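Local coordinates for ferritin like protein (Caulobacter vibrioides, PDB 3HL1) that is of unknown function but has a ferritin-like, largely helical fold and may bind metal, at residues V5-L11 / V153-L158; H14-A18 / F147-L151; P27-T31 / V313-S317; Y79-A83 / Y103-L107; V162-Q168 / T183-G188. All blocks are in the same frame, centred on the assembly; numbering follows the deposited sequence. Where two conformers were deposited one is given.

In the fold
The chain first pairs its N-terminal residues 5-11 with the end of helix 144-157 (interaction 1). Interaction 2 (14-18 with 147-151) nests inside that loop; the two touch, with centres 10 Å apart, and join the same two helices. Farther along helix 8-35, interaction 3 brings residues 27-31 to the C-terminal tail, and its wide loop crosses those of interactions 1 and 2. Interaction 4, a local closure between helices 42-67 and 112-121, nests inside all three and touches interaction 3. Interaction 5 closes the connection between helices 144-157 and 188-207; it follows interactions 1, 2 and 4 in series but lies within the loop of interaction 3.

Interaction 1 (V5-L11 / V153-L158); sequences VWTLPRL and VGMEQL
Trp6 and Gly154 bring the backbones closest, with their CA atoms 5.4 Å apart, where the chain ahead of helix 8-35 runs beside the last turns of helix 144-157. The indole lies flat on the glycine: Gly154 CA stands 3.7 Å from the centroid of the Trp6 five-membered ring and 26° off its normal, a CH-pi contact over the face. Val153 CG1 meets the same ring obliquely, 4.0 Å from Trp6 NE1, while that N-H is taken by the backbone oxygen of Leu134. The polar link comes from Gln157, whose extended chain carries OE1 to Trp6 N at 2.7 Å, with an N-H...O angle of 159°. The donor is tilted 18° from the carbonyl plane, and NE2 of the same amide bonds back to Pro4 O. One turn into the helix, Leu11 reaches toward Leu158, tip to tip, Leu11 CD2 lying 3.7 Å from Leu158 CD1. The Leu158 methyl also packs on the backbone just before the helix, 3.6 Å from Thr7 O. Thr7 is the N-cap, although the bond from Arg10 N to Thr7 OG1 is weak at 3.5 Å. The Gln157 amide, holding one backbone partner at each end, probably helps to set the position of the loop that leads into the helix, and the glycine surface lets the indole lie close against the neighbouring helix.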
# COMPACT_ATOMS: atom_id res chain seq x y z
N VAL A 5 -5.62 -18.76 -19.21
CA VAL A 5 -6.81 -17.94 -19.54
C VAL A 5 -7.46 -17.32 -18.28
O VAL A 5 -7.73 -18.03 -17.30
CB VAL A 5 -7.90 -18.73 -20.30
CG1 VAL A 5 -8.91 -17.75 -20.86
CG2 VAL A 5 -7.30 -19.57 -21.44
N TRP A 6 -7.64 -16.01 -18.30
CA TRP A 6 -8.19 -15.26 -17.17
C TRP A 6 -9.66 -15.02 -17.38
O TRP A 6 -10.06 -14.67 -18.47
CB TRP A 6 -7.49 -13.89 -17.03
CG TRP A 6 -6.22 -14.00 -16.28
CD1 TRP A 6 -5.14 -14.77 -16.64
CD2 TRP A 6 -5.89 -13.39 -15.02
NE1 TRP A 6 -4.15 -14.66 -15.69
CE2 TRP A 6 -4.56 -13.80 -14.70
CE3 TRP A 6 -6.57 -12.52 -14.15
CZ2 TRP A 6 -3.91 -13.40 -13.53
CZ3 TRP A 6 -5.94 -12.11 -13.00
CH2 TRP A 6 -4.60 -12.54 -12.70
N THR A 7 -10.44 -15.16 -16.32
CA THR A 7 -11.83 -14.76 -16.32
C THR A 7 -11.97 -13.35 -15.72
O THR A 7 -11.14 -12.91 -14.94
CB THR A 7 -12.74 -15.77 -15.57
OG1 THR A 7 -12.52 -15.73 -14.16
CG2 THR A 7 -12.56 -17.22 -16.07
N LEU A 8 -13.02 -12.66 -16.11
CA LEU A 8 -13.32 -11.33 -15.61
C LEU A 8 -13.48 -11.29 -14.08
O LEU A 8 -12.90 -10.43 -13.42
CB LEU A 8 -14.49 -10.68 -16.36
CG LEU A 8 -14.64 -9.15 -16.12
CD1 LEU A 8 -13.36 -8.35 -16.51
CD2 LEU A 8 -15.89 -8.59 -16.80
N PRO A 9 -14.23 -12.23 -13.48
CA PRO A 9 -14.29 -12.23 -12.01
C PRO A 9 -12.94 -12.36 -11.30
O PRO A 9 -12.70 -11.69 -10.26
CB PRO A 9 -15.27 -13.36 -11.68
CG PRO A 9 -16.07 -13.59 -12.94
CD PRO A 9 -15.14 -13.24 -14.09
N ARG A 10 -12.06 -13.17 -11.82
CA ARG A 10 -10.75 -13.35 -11.24
C ARG A 10 -9.88 -12.13 -11.42
O ARG A 10 -9.08 -11.81 -10.55
CB ARG A 10 -10.09 -14.62 -11.81
CG ARG A 10 -10.81 -15.92 -11.40
CD ARG A 10 -10.24 -16.59 -10.17
NE ARG A 10 -10.96 -17.80 -9.72
CZ ARG A 10 -10.99 -18.99 -10.34
NH1 ARG A 10 -10.35 -19.21 -11.49
NH2 ARG A 10 -11.69 -20.01 -9.81
N LEU A 11 -10.02 -11.45 -12.55
CA LEU A 11 -9.29 -10.18 -12.78
C LEU A 11 -9.76 -9.20 -11.74
O LEU A 11 -8.94 -8.61 -11.02
CB LEU A 11 -9.51 -9.65 -14.21
CG LEU A 11 -8.83 -8.29 -14.45
CD1 LEU A 11 -7.33 -8.47 -14.25
CD2 LEU A 11 -9.15 -7.77 -15.82
N VAL A 153 -1.17 -9.78 -17.36
CA VAL A 153 -1.66 -10.87 -18.21
C VAL A 153 -3.18 -10.88 -18.28
O VAL A 153 -3.75 -10.92 -19.39
CB VAL A 153 -1.08 -12.27 -17.78
CG1 VAL A 153 -1.72 -13.44 -18.57
CG2 VAL A 153 0.42 -12.26 -17.97
N GLY A 154 -3.85 -10.82 -17.13
CA GLY A 154 -5.31 -10.73 -17.13
C GLY A 154 -5.81 -9.49 -17.86
O GLY A 154 -6.76 -9.57 -18.63
N MSE A 155 -5.16 -8.36 -17.58
CA MSE A 155 -5.49 -7.08 -18.18
C MSE A 155 -5.40 -7.12 -19.71
O MSE A 155 -6.25 -6.58 -20.42
CB MSE A 155 -4.54 -6.00 -17.64
CG MSE A 155 -4.90 -5.53 -16.26
SE MSE A 155 -3.45 -4.41 -15.50
CE MSE A 155 -3.47 -2.93 -16.75
N GLU A 156 -4.37 -7.77 -20.22
CA GLU A 156 -4.23 -7.89 -21.65
C GLU A 156 -5.30 -8.75 -22.27
O GLU A 156 -5.88 -8.40 -23.30
CB GLU A 156 -2.88 -8.50 -21.99
CG GLU A 156 -2.45 -8.19 -23.40
CD GLU A 156 -2.19 -9.39 -24.20
OE1 GLU A 156 -3.16 -10.15 -24.39
OE2 GLU A 156 -1.03 -9.55 -24.64
N GLN A 157 -5.55 -9.91 -21.68
CA GLN A 157 -6.54 -10.83 -22.22
C GLN A 157 -7.91 -10.25 -22.20
O GLN A 157 -8.71 -10.53 -23.12
CB GLN A 157 -6.57 -12.12 -21.41
CG GLN A 157 -5.28 -12.95 -21.53
CD GLN A 157 -5.32 -14.24 -20.74
OE1 GLN A 157 -6.38 -14.68 -20.30
NE2 GLN A 157 -4.18 -14.87 -20.57
N LEU A 158 -8.21 -9.44 -21.17
CA LEU A 158 -9.53 -8.88 -21.00
C LEU A 158 -9.65 -7.39 -21.39
O LEU A 158 -10.60 -6.71 -20.98
CB LEU A 158 -9.97 -9.11 -19.54
CG LEU A 158 -10.17 -10.60 -19.17
CD1 LEU A 158 -10.09 -10.84 -17.69
CD2 LEU A 158 -11.45 -11.22 -19.73

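Interaction 2 (H14-A18 / F147-L151); sequences HFQGA and FYDAL
His14 O accepts the helical bond from Ala18 N at 3.0 Å and also meets the edge of the Phe147 ring, with Phe147 CZ 3.5 Å from His14 O, near the ring plane. The phenyl group therefore turns its rim to this carbonyl oxygen of the facing helix, and the same CZ approaches Ala18 N obliquely at 3.5 Å. Its reach depends on chi1 of -166°, which sets CG opposite the backbone N and sends the ring across to helix 8-35. The His14 and Phe147 rings meet obliquely, with planes at 79° and centroids 5.8 Å apart; Phe147 CE1 lies at the imidazole edge. Both imidazole nitrogens have partners of their own: ND1 bonds to Arg10 O and NE2 to Val138 O, which fix the rotation of the ring. These residues join helix 8-35 to helix 144-157, packed antiparallel at 154° between the short segments, with axes 10.8 Å apart, as in the helical bundle of a ferritin-like fold. Leu151 CD1 touches His14 CB at 3.6 Å and, with CD2, meets the ring of Phe15, whose side chain crosses that of Leu151 at about a right angle. On another flank Ala18 CB rests 3.8 Å from Tyr148 OH. That hydroxyl is bonded to Glu22 OE2, a residue one helical turn beyond Ala18, and the tyrosine ring also packs on Val199, Ile202 and Val203 of helix 188-207.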
# COMPACT_ATOMS: atom_id res chain seq x y z
N HIS A 14 -8.32 -9.90 -8.42
CA HIS A 14 -6.93 -9.45 -8.36
C HIS A 14 -6.79 -7.93 -8.23
O HIS A 14 -5.86 -7.46 -7.60
CB HIS A 14 -6.11 -9.98 -9.51
CG HIS A 14 -5.72 -11.43 -9.37
ND1 HIS A 14 -6.60 -12.46 -9.59
CD2 HIS A 14 -4.56 -12.01 -8.97
CE1 HIS A 14 -5.99 -13.62 -9.37
NE2 HIS A 14 -4.76 -13.37 -8.97
N PHE A 15 -7.65 -7.15 -8.88
CA PHE A 15 -7.70 -5.72 -8.64
C PHE A 15 -7.92 -5.41 -7.15
O PHE A 15 -7.23 -4.53 -6.55
CB PHE A 15 -8.81 -5.03 -9.46
CG PHE A 15 -8.55 -4.94 -10.94
CD1 PHE A 15 -7.27 -4.59 -11.45
CD2 PHE A 15 -9.56 -5.12 -11.82
CE1 PHE A 15 -7.06 -4.46 -12.82
CE2 PHE A 15 -9.36 -5.00 -13.18
CZ PHE A 15 -8.10 -4.68 -13.69
N GLN A 16 -8.92 -6.05 -6.58
CA GLN A 16 -9.25 -5.88 -5.14
C GLN A 16 -8.08 -6.29 -4.27
O GLN A 16 -7.77 -5.58 -3.31
CB GLN A 16 -10.46 -6.70 -4.73
CG GLN A 16 -10.96 -6.40 -3.30
CD GLN A 16 -11.31 -4.97 -3.14
OE1 GLN A 16 -12.09 -4.43 -3.92
NE2 GLN A 16 -10.73 -4.33 -2.16
N GLY A 17 -7.39 -7.36 -4.65
CA GLY A 17 -6.24 -7.80 -3.92
C GLY A 17 -5.09 -6.82 -3.95
O GLY A 17 -4.41 -6.62 -2.92
N ALA A 18 -4.86 -6.23 -5.11
CA ALA A 18 -3.79 -5.26 -5.29
C ALA A 18 -4.11 -4.04 -4.47
O ALA A 18 -3.24 -3.53 -3.77
CB ALA A 18 -3.57 -4.92 -6.79
N PHE A 147 2.99 -10.09 -8.41
CA PHE A 147 1.53 -9.82 -8.40
C PHE A 147 1.18 -8.95 -9.63
O PHE A 147 0.26 -9.28 -10.41
CB PHE A 147 1.15 -9.09 -7.11
CG PHE A 147 -0.37 -9.06 -6.81
CD1 PHE A 147 -1.30 -8.84 -7.81
CD2 PHE A 147 -0.83 -9.25 -5.54
CE1 PHE A 147 -2.66 -8.84 -7.53
CE2 PHE A 147 -2.20 -9.25 -5.27
CZ PHE A 147 -3.10 -9.06 -6.28
N TYR A 148 1.89 -7.83 -9.82
CA TYR A 148 1.63 -6.98 -10.98
C TYR A 148 1.93 -7.60 -12.33
O TYR A 148 1.23 -7.28 -13.29
CB TYR A 148 2.25 -5.59 -10.84
CG TYR A 148 1.49 -4.75 -9.84
CD1 TYR A 148 0.19 -4.32 -10.11
CD2 TYR A 148 2.03 -4.42 -8.61
CE1 TYR A 148 -0.53 -3.56 -9.19
CE2 TYR A 148 1.31 -3.64 -7.68
CZ TYR A 148 0.02 -3.24 -7.99
OH TYR A 148 -0.70 -2.52 -7.10
N ASP A 149 2.93 -8.48 -12.42
CA ASP A 149 3.13 -9.27 -13.61
C ASP A 149 1.91 -10.11 -14.04
O ASP A 149 1.57 -10.17 -15.24
CB ASP A 149 4.25 -10.28 -13.38
CG ASP A 149 5.62 -9.72 -13.61
OD1 ASP A 149 5.78 -8.55 -14.02
OD2 ASP A 149 6.55 -10.50 -13.39
N ALA A 150 1.35 -10.84 -13.07
CA ALA A 150 0.11 -11.62 -13.27
C ALA A 150 -1.02 -10.70 -13.68
O ALA A 150 -1.77 -10.96 -14.63
CB ALA A 150 -0.25 -12.37 -12.01
N LEU A 151 -1.18 -9.59 -12.97
CA LEU A 151 -2.24 -8.64 -13.31
C LEU A 151 -2.16 -8.15 -14.78
O LEU A 151 -3.14 -8.12 -15.48
CB LEU A 151 -2.20 -7.47 -12.35
CG LEU A 151 -3.50 -6.67 -12.32
CD1 LEU A 151 -4.59 -7.42 -11.55
CD2 LEU A 151 -3.23 -5.26 -11.71

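Interaction 3 (P27-T31 / V313-S317); sequences PYYLT and VPRYS
Pro27 points its CB at one face of the Tyr316 ring, 3.5 Å from the centroid and only 2° off its normal, so the CH-pi contact is centred almost exactly. The six ring carbons are consequently nearly equidistant from that one CB. The Tyr316 and Thr31 side chains slide past each other in opposite directions, and Tyr316 OH donates to Thr31 OG1 at 2.8 Å; the threonine oxygen lies near the ring plane, at its edge. Thr31 OG1 in turn donates to Pro27 O at 2.6 Å, giving a short relay from tyrosine through threonine to the helix backbone. This works because chi1 of -59° turns OG1 back along the helix while CG2, anti to the backbone N, is left to pack on Pro314. Pro27 O is gripped twice, by Thr31 N at 2.9 Å and by Thr31 OG1, which arrive from opposite faces of its carbonyl plane. The methyl CG2 of Thr31 slides past the ring of Pro314, 3.9 Å from Pro314 CD, and comes near Val313 CG1. Phe273 meets Tyr316 edge-to-face, and Ile304 of helix 292-309 covers it further. Helix 8-35 is kinked at Pro27, whose N lacks a bond to the preceding turn. The C-terminal tail, without regular structure itself, thus docks its last aromatic residue on a proline-kinked helix of the ferritin-like fold.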
# COMPACT_ATOMS: atom_id res chain seq x y z
N PRO A 27 -1.24 2.35 6.62
CA PRO A 27 -1.13 2.42 8.08
C PRO A 27 0.17 1.87 8.66
O PRO A 27 0.67 2.43 9.63
CB PRO A 27 -2.38 1.67 8.59
CG PRO A 27 -3.35 1.76 7.47
CD PRO A 27 -2.48 1.63 6.24
N TYR A 28 0.75 0.83 8.03
CA TYR A 28 2.03 0.30 8.45
C TYR A 28 3.13 1.37 8.40
O TYR A 28 3.79 1.56 9.39
CB TYR A 28 2.44 -0.96 7.63
CG TYR A 28 3.45 -1.83 8.34
CD1 TYR A 28 4.82 -1.56 8.23
CD2 TYR A 28 3.04 -2.90 9.16
CE1 TYR A 28 5.76 -2.35 8.91
CE2 TYR A 28 3.98 -3.70 9.85
CZ TYR A 28 5.32 -3.41 9.70
OH TYR A 28 6.21 -4.11 10.38
N TYR A 29 3.34 1.98 7.25
CA TYR A 29 4.33 2.99 7.03
C TYR A 29 4.03 4.24 7.84
O TYR A 29 4.94 4.88 8.32
CB TYR A 29 4.42 3.37 5.56
CG TYR A 29 4.97 2.33 4.60
CD1 TYR A 29 5.18 0.99 4.98
CD2 TYR A 29 5.07 2.63 3.23
CE1 TYR A 29 5.63 0.04 4.08
CE2 TYR A 29 5.45 1.66 2.30
CZ TYR A 29 5.75 0.38 2.72
OH TYR A 29 6.11 -0.59 1.77
N LEU A 30 2.77 4.64 7.92
CA LEU A 30 2.39 5.84 8.67
C LEU A 30 2.71 5.69 10.15
O LEU A 30 3.19 6.65 10.80
CB LEU A 30 0.89 6.15 8.50
CG LEU A 30 0.45 6.83 7.19
CD1 LEU A 30 -1.12 6.85 7.09
CD2 LEU A 30 1.12 8.24 7.02
N THR A 31 2.42 4.51 10.68
CA THR A 31 2.70 4.17 12.09
C THR A 31 4.19 4.29 12.39
O THR A 31 4.55 4.94 13.37
CB THR A 31 2.12 2.80 12.46
OG1 THR A 31 0.70 2.85 12.22
CG2 THR A 31 2.40 2.48 13.96
N VAL A 313 0.48 2.84 20.81
CA VAL A 313 0.78 2.50 19.42
C VAL A 313 -0.50 2.76 18.62
O VAL A 313 -1.59 2.30 19.00
CB VAL A 313 1.20 1.02 19.25
CG1 VAL A 313 1.55 0.76 17.77
CG2 VAL A 313 2.38 0.67 20.21
N PRO A 314 -0.38 3.47 17.49
CA PRO A 314 -1.51 3.58 16.61
C PRO A 314 -2.25 2.28 16.32
O PRO A 314 -1.64 1.23 16.16
CB PRO A 314 -0.89 4.18 15.35
CG PRO A 314 0.16 5.09 15.88
CD PRO A 314 0.77 4.26 17.01
N ARG A 315 -3.57 2.38 16.28
CA ARG A 315 -4.50 1.29 16.00
C ARG A 315 -5.51 1.76 14.94
O ARG A 315 -5.94 2.88 15.00
CB ARG A 315 -5.26 1.01 17.29
CG ARG A 315 -5.37 -0.38 17.64
CD ARG A 315 -6.09 -0.50 18.96
NE ARG A 315 -7.53 -0.70 18.77
CZ ARG A 315 -8.17 -1.87 18.82
NH1 ARG A 315 -7.52 -3.01 19.06
NH2 ARG A 315 -9.49 -1.90 18.63
N TYR A 316 -5.93 0.89 13.99
CA TYR A 316 -6.75 1.37 12.88
C TYR A 316 -8.13 0.70 12.75
O TYR A 316 -8.89 1.05 11.86
CB TYR A 316 -5.96 1.27 11.57
CG TYR A 316 -4.73 2.16 11.58
CD1 TYR A 316 -3.57 1.75 12.19
CD2 TYR A 316 -4.77 3.43 11.02
CE1 TYR A 316 -2.45 2.60 12.26
CE2 TYR A 316 -3.65 4.24 11.04
CZ TYR A 316 -2.50 3.81 11.64
OH TYR A 316 -1.41 4.66 11.66
N SER A 317 -8.39 -0.26 13.60
CA SER A 317 -9.65 -0.94 13.68
C SER A 317 -9.89 -1.41 15.12
O SER A 317 -8.96 -1.51 15.97
CB SER A 317 -9.69 -2.13 12.71
OG SER A 317 -8.85 -3.20 13.13
OXT SER A 317 -11.05 -1.69 15.44

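Interaction 4 (Y79-A83 / Y103-L107); sequences YVGTA and YSAEL
Gly81 and Ala105 supply the direct polar link: Ala105 N donates to Gly81 O at 2.7 Å, with an N-H...O angle of 151°. Gly81 belongs to a type II' beta turn from Val80 to Ala83, and Ser104 OG stabilises the facing segment as an ST turn, accepting from Glu106 N at 3.0 Å. Waters supply further polar bridges. One joins Tyr79 O to Leu107 N; another accepts from Gly81 N and donates to Glu106 OE2; a third spans Thr82 O and Tyr103 OH, lying in the plane of the Tyr103 ring at its edge. Two tyrosine faces take the CH-pi contacts. Leu107 CD2 stands over one face of the Tyr79 ring, 3.6 Å from its centroid and 14° off the normal, and Thr82 CG2 covers a face of Tyr103 more loosely, 4.2 Å from the ring centroid. Van der Waals packing against polar atoms completes the contact: Ala105 O lies in plane at the Tyr79 ring edge, 3.4 Å from Tyr79 CD1, and Ala105 CB packs 3.4 Å from both Ala83 O and Gly81 O. Tyr79 OH is bonded to Trp24 O, and its ring also meets that of Trp24, which ties the loop to helix 8-35. With one direct backbone bond between the segments, much of the polar linkage passes through water, whereas Ala105 O is buried with no polar partner, a cost that the Tyr79 ring edge and CB probably offset only partly.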
# COMPACT_ATOMS: atom_id res chain seq x y z
N TYR A 79 -3.36 -6.28 11.19
CA TYR A 79 -1.91 -6.30 11.46
C TYR A 79 -1.65 -7.31 12.51
O TYR A 79 -1.56 -6.97 13.72
CB TYR A 79 -1.45 -4.89 11.83
CG TYR A 79 -1.67 -3.95 10.70
CD1 TYR A 79 -0.84 -3.92 9.61
CD2 TYR A 79 -2.75 -3.06 10.72
CE1 TYR A 79 -1.06 -3.04 8.56
CE2 TYR A 79 -3.01 -2.20 9.66
CZ TYR A 79 -2.17 -2.21 8.57
OH TYR A 79 -2.36 -1.38 7.51
N VAL A 80 -1.48 -8.56 12.06
CA VAL A 80 -1.44 -9.68 12.99
C VAL A 80 -0.38 -10.66 12.55
O VAL A 80 -0.30 -10.98 11.37
CB VAL A 80 -2.81 -10.42 13.07
CG1 VAL A 80 -2.75 -11.72 13.98
CG2 VAL A 80 -3.94 -9.49 13.56
N GLY A 81 0.42 -11.14 13.50
CA GLY A 81 1.41 -12.16 13.17
C GLY A 81 2.40 -11.67 12.12
O GLY A 81 3.02 -10.58 12.26
N THR A 82 2.58 -12.47 11.08
CA THR A 82 3.46 -12.13 9.96
C THR A 82 2.68 -12.15 8.62
O THR A 82 3.26 -12.31 7.55
CB THR A 82 4.66 -13.11 9.88
OG1 THR A 82 4.16 -14.46 9.85
CG2 THR A 82 5.58 -12.95 11.09
N ALA A 83 1.36 -11.98 8.69
CA ALA A 83 0.51 -12.02 7.50
C ALA A 83 0.49 -10.68 6.73
O ALA A 83 -0.03 -9.68 7.22
CB ALA A 83 -0.90 -12.45 7.91
N TYR A 103 11.04 -9.75 11.75
CA TYR A 103 10.03 -9.01 11.00
C TYR A 103 8.61 -9.32 11.56
O TYR A 103 8.45 -10.30 12.29
CB TYR A 103 10.18 -9.35 9.53
CG TYR A 103 9.45 -10.60 9.07
CD1 TYR A 103 9.97 -11.89 9.20
CD2 TYR A 103 8.23 -10.47 8.45
CE1 TYR A 103 9.26 -13.00 8.75
CE2 TYR A 103 7.52 -11.54 8.02
CZ TYR A 103 8.02 -12.79 8.15
OH TYR A 103 7.21 -13.78 7.64
N SER A 104 7.62 -8.46 11.28
CA SER A 104 6.28 -8.64 11.85
C SER A 104 5.26 -7.85 11.10
O SER A 104 5.56 -6.72 10.69
CB SER A 104 6.33 -8.20 13.33
OG SER A 104 5.06 -8.30 13.93
N ALA A 105 4.03 -8.39 10.96
CA ALA A 105 2.93 -7.64 10.40
C ALA A 105 2.27 -6.75 11.46
O ALA A 105 1.39 -5.96 11.15
CB ALA A 105 1.88 -8.56 9.76
N GLU A 106 2.72 -6.83 12.72
CA GLU A 106 2.20 -5.99 13.76
C GLU A 106 2.77 -4.63 13.65
O GLU A 106 3.93 -4.45 13.31
CB GLU A 106 2.52 -6.54 15.14
CG GLU A 106 1.93 -7.92 15.39
CD GLU A 106 2.29 -8.39 16.80
OE1 GLU A 106 2.52 -7.58 17.70
OE2 GLU A 106 2.33 -9.59 17.00
N LEU A 107 1.94 -3.65 13.97
CA LEU A 107 2.33 -2.26 13.90
C LEU A 107 3.34 -1.90 15.01
O LEU A 107 3.25 -2.45 16.09
CB LEU A 107 1.07 -1.41 14.05
CG LEU A 107 0.03 -1.58 12.96
CD1 LEU A 107 -1.22 -0.71 13.28
CD2 LEU A 107 0.54 -1.22 11.58
O HOH W 1 -0.65 -4.68 15.03
O HOH W 2 0.18 -10.59 16.15
O HOH W 3 4.89 -10.85 15.05
O HOH W 4 5.17 -13.42 5.92

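Interaction 5 (V162-Q168 / T183-G188); sequences VRGNQKQ and TVTESG
Gly188 N donates to Val162 O at 2.8 Å in a nearly straight bond (176°), although the donor stands above the carbonyl plane. Three further bonds join the segments: Gly164 N to Ser187 OG at 2.9 Å, Asn165 N to Val184 O at 2.8 Å, and Val184 N to Gln168 OE1, also 2.8 Å. In the second of these the N-H meets a lone pair in the carbonyl plane, whereas Gln168 OE1 takes its donor from above its own plane. Ser187 reaches Gly164 N because chi1 of -59° turns OG beside its own backbone N and toward the other segment. Val162 CG1 and Val184 CG1 meet at 4.0 Å, their side chains crossing at about a right angle. The next shell fixes Gln168: its chain bends at chi2 (-65°), so that NE2 turns back and donates to Gln166 O, which lies in the plane of the Gln168 amide, at 2.9 Å, and NE2 bonds also to Asn63 O. A single water donates to both Arg163 O and Val184 O and accepts from Gln166 N, bridging the two segments. Outside, Gln194 of helix 188-207 accepts from Thr185 N and Glu186 N, and Gln166 NE2, in segment 162-168, bonds to Asn66 O of helix 42-67. With both ends of the Gln168 amide engaged and Val184 gripped through N and O, the pairing of these two loop segments is probably set chiefly by polar bonds.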
# COMPACT_ATOMS: atom_id res chain seq x y z
N VAL A 162 -12.12 -2.67 -21.44
CA VAL A 162 -11.68 -1.32 -21.08
C VAL A 162 -12.55 -0.25 -21.71
O VAL A 162 -12.77 -0.24 -22.92
CB VAL A 162 -10.24 -1.07 -21.41
CG1 VAL A 162 -9.92 0.41 -21.07
CG2 VAL A 162 -9.35 -2.10 -20.67
N ARG A 163 -13.07 0.61 -20.86
CA ARG A 163 -13.84 1.79 -21.26
C ARG A 163 -13.16 3.05 -20.73
O ARG A 163 -12.76 3.11 -19.55
CB ARG A 163 -15.27 1.69 -20.73
CG ARG A 163 -16.11 0.70 -21.49
CD ARG A 163 -17.42 0.47 -20.78
NE ARG A 163 -18.44 -0.27 -21.53
CZ ARG A 163 -18.62 -1.59 -21.53
NH1 ARG A 163 -17.78 -2.42 -20.90
NH2 ARG A 163 -19.62 -2.11 -22.22
N GLY A 164 -13.03 4.07 -21.59
CA GLY A 164 -12.35 5.30 -21.18
C GLY A 164 -13.19 6.20 -20.33
O GLY A 164 -14.42 6.18 -20.41
N ASN A 165 -12.52 6.97 -19.48
CA ASN A 165 -13.19 7.97 -18.63
C ASN A 165 -14.24 7.41 -17.68
O ASN A 165 -15.21 8.07 -17.35
CB ASN A 165 -13.79 9.08 -19.51
CG ASN A 165 -12.73 9.82 -20.27
OD1 ASN A 165 -11.72 10.21 -19.68
ND2 ASN A 165 -12.93 10.00 -21.56
N GLN A 166 -13.99 6.19 -17.22
CA GLN A 166 -14.96 5.46 -16.45
C GLN A 166 -14.61 5.48 -15.00
O GLN A 166 -13.72 4.73 -14.58
CB GLN A 166 -15.05 4.01 -16.96
CG GLN A 166 -16.22 3.24 -16.32
CD GLN A 166 -16.57 2.00 -17.09
OE1 GLN A 166 -17.59 1.96 -17.78
NE2 GLN A 166 -15.70 0.97 -17.00
N LYS A 167 -15.30 6.33 -14.23
CA LYS A 167 -15.11 6.45 -12.80
C LYS A 167 -13.63 6.62 -12.42
O LYS A 167 -13.10 5.95 -11.54
CB LYS A 167 -15.79 5.29 -12.10
CG LYS A 167 -17.27 5.14 -12.44
CD LYS A 167 -17.91 4.03 -11.62
CE LYS A 167 -19.37 3.98 -11.74
NZ LYS A 167 -19.73 3.58 -13.08
N GLN A 168 -12.98 7.55 -13.13
CA GLN A 168 -11.57 7.83 -12.92
C GLN A 168 -11.40 8.93 -11.87
O GLN A 168 -12.22 9.84 -11.77
CB GLN A 168 -10.90 8.27 -14.21
CG GLN A 168 -10.92 7.27 -15.29
CD GLN A 168 -10.12 6.06 -14.96
OE1 GLN A 168 -8.90 6.08 -14.99
NE2 GLN A 168 -10.81 4.98 -14.65
N THR A 183 -4.85 8.59 -15.55
CA THR A 183 -6.15 8.00 -15.70
C THR A 183 -6.24 7.30 -17.04
O THR A 183 -5.45 7.53 -17.96
CB THR A 183 -7.26 9.06 -15.67
OG1 THR A 183 -7.09 9.92 -16.78
CG2 THR A 183 -7.22 9.89 -14.43
N VAL A 184 -7.26 6.47 -17.18
CA VAL A 184 -7.54 5.80 -18.42
C VAL A 184 -8.66 6.55 -19.11
O VAL A 184 -9.83 6.53 -18.69
CB VAL A 184 -7.87 4.32 -18.16
CG1 VAL A 184 -8.23 3.61 -19.46
CG2 VAL A 184 -6.65 3.63 -17.43
N THR A 185 -8.28 7.24 -20.19
CA THR A 185 -9.21 8.10 -20.93
C THR A 185 -9.70 7.46 -22.22
O THR A 185 -10.64 7.94 -22.81
CB THR A 185 -8.55 9.43 -21.31
OG1 THR A 185 -7.39 9.16 -22.11
CG2 THR A 185 -8.14 10.19 -20.07
N GLU A 186 -9.04 6.40 -22.68
CA GLU A 186 -9.41 5.72 -23.92
C GLU A 186 -9.95 4.31 -23.69
O GLU A 186 -9.67 3.68 -22.67
CB GLU A 186 -8.20 5.58 -24.85
CG GLU A 186 -7.42 6.83 -25.12
CD GLU A 186 -8.20 7.83 -25.93
OE1 GLU A 186 -8.89 7.39 -26.87
OE2 GLU A 186 -8.11 9.06 -25.63
N SER A 187 -10.71 3.81 -24.66
CA SER A 187 -11.31 2.50 -24.55
C SER A 187 -10.49 1.44 -25.26
O SER A 187 -9.55 1.74 -26.00
CB SER A 187 -12.71 2.50 -25.11
OG SER A 187 -13.53 3.43 -24.41
N GLY A 188 -10.87 0.19 -24.99
CA GLY A 188 -10.30 -0.94 -25.68
C GLY A 188 -8.80 -0.97 -25.59
O GLY A 188 -8.27 -0.68 -24.54
O HOH W 5 -11.55 4.61 -17.71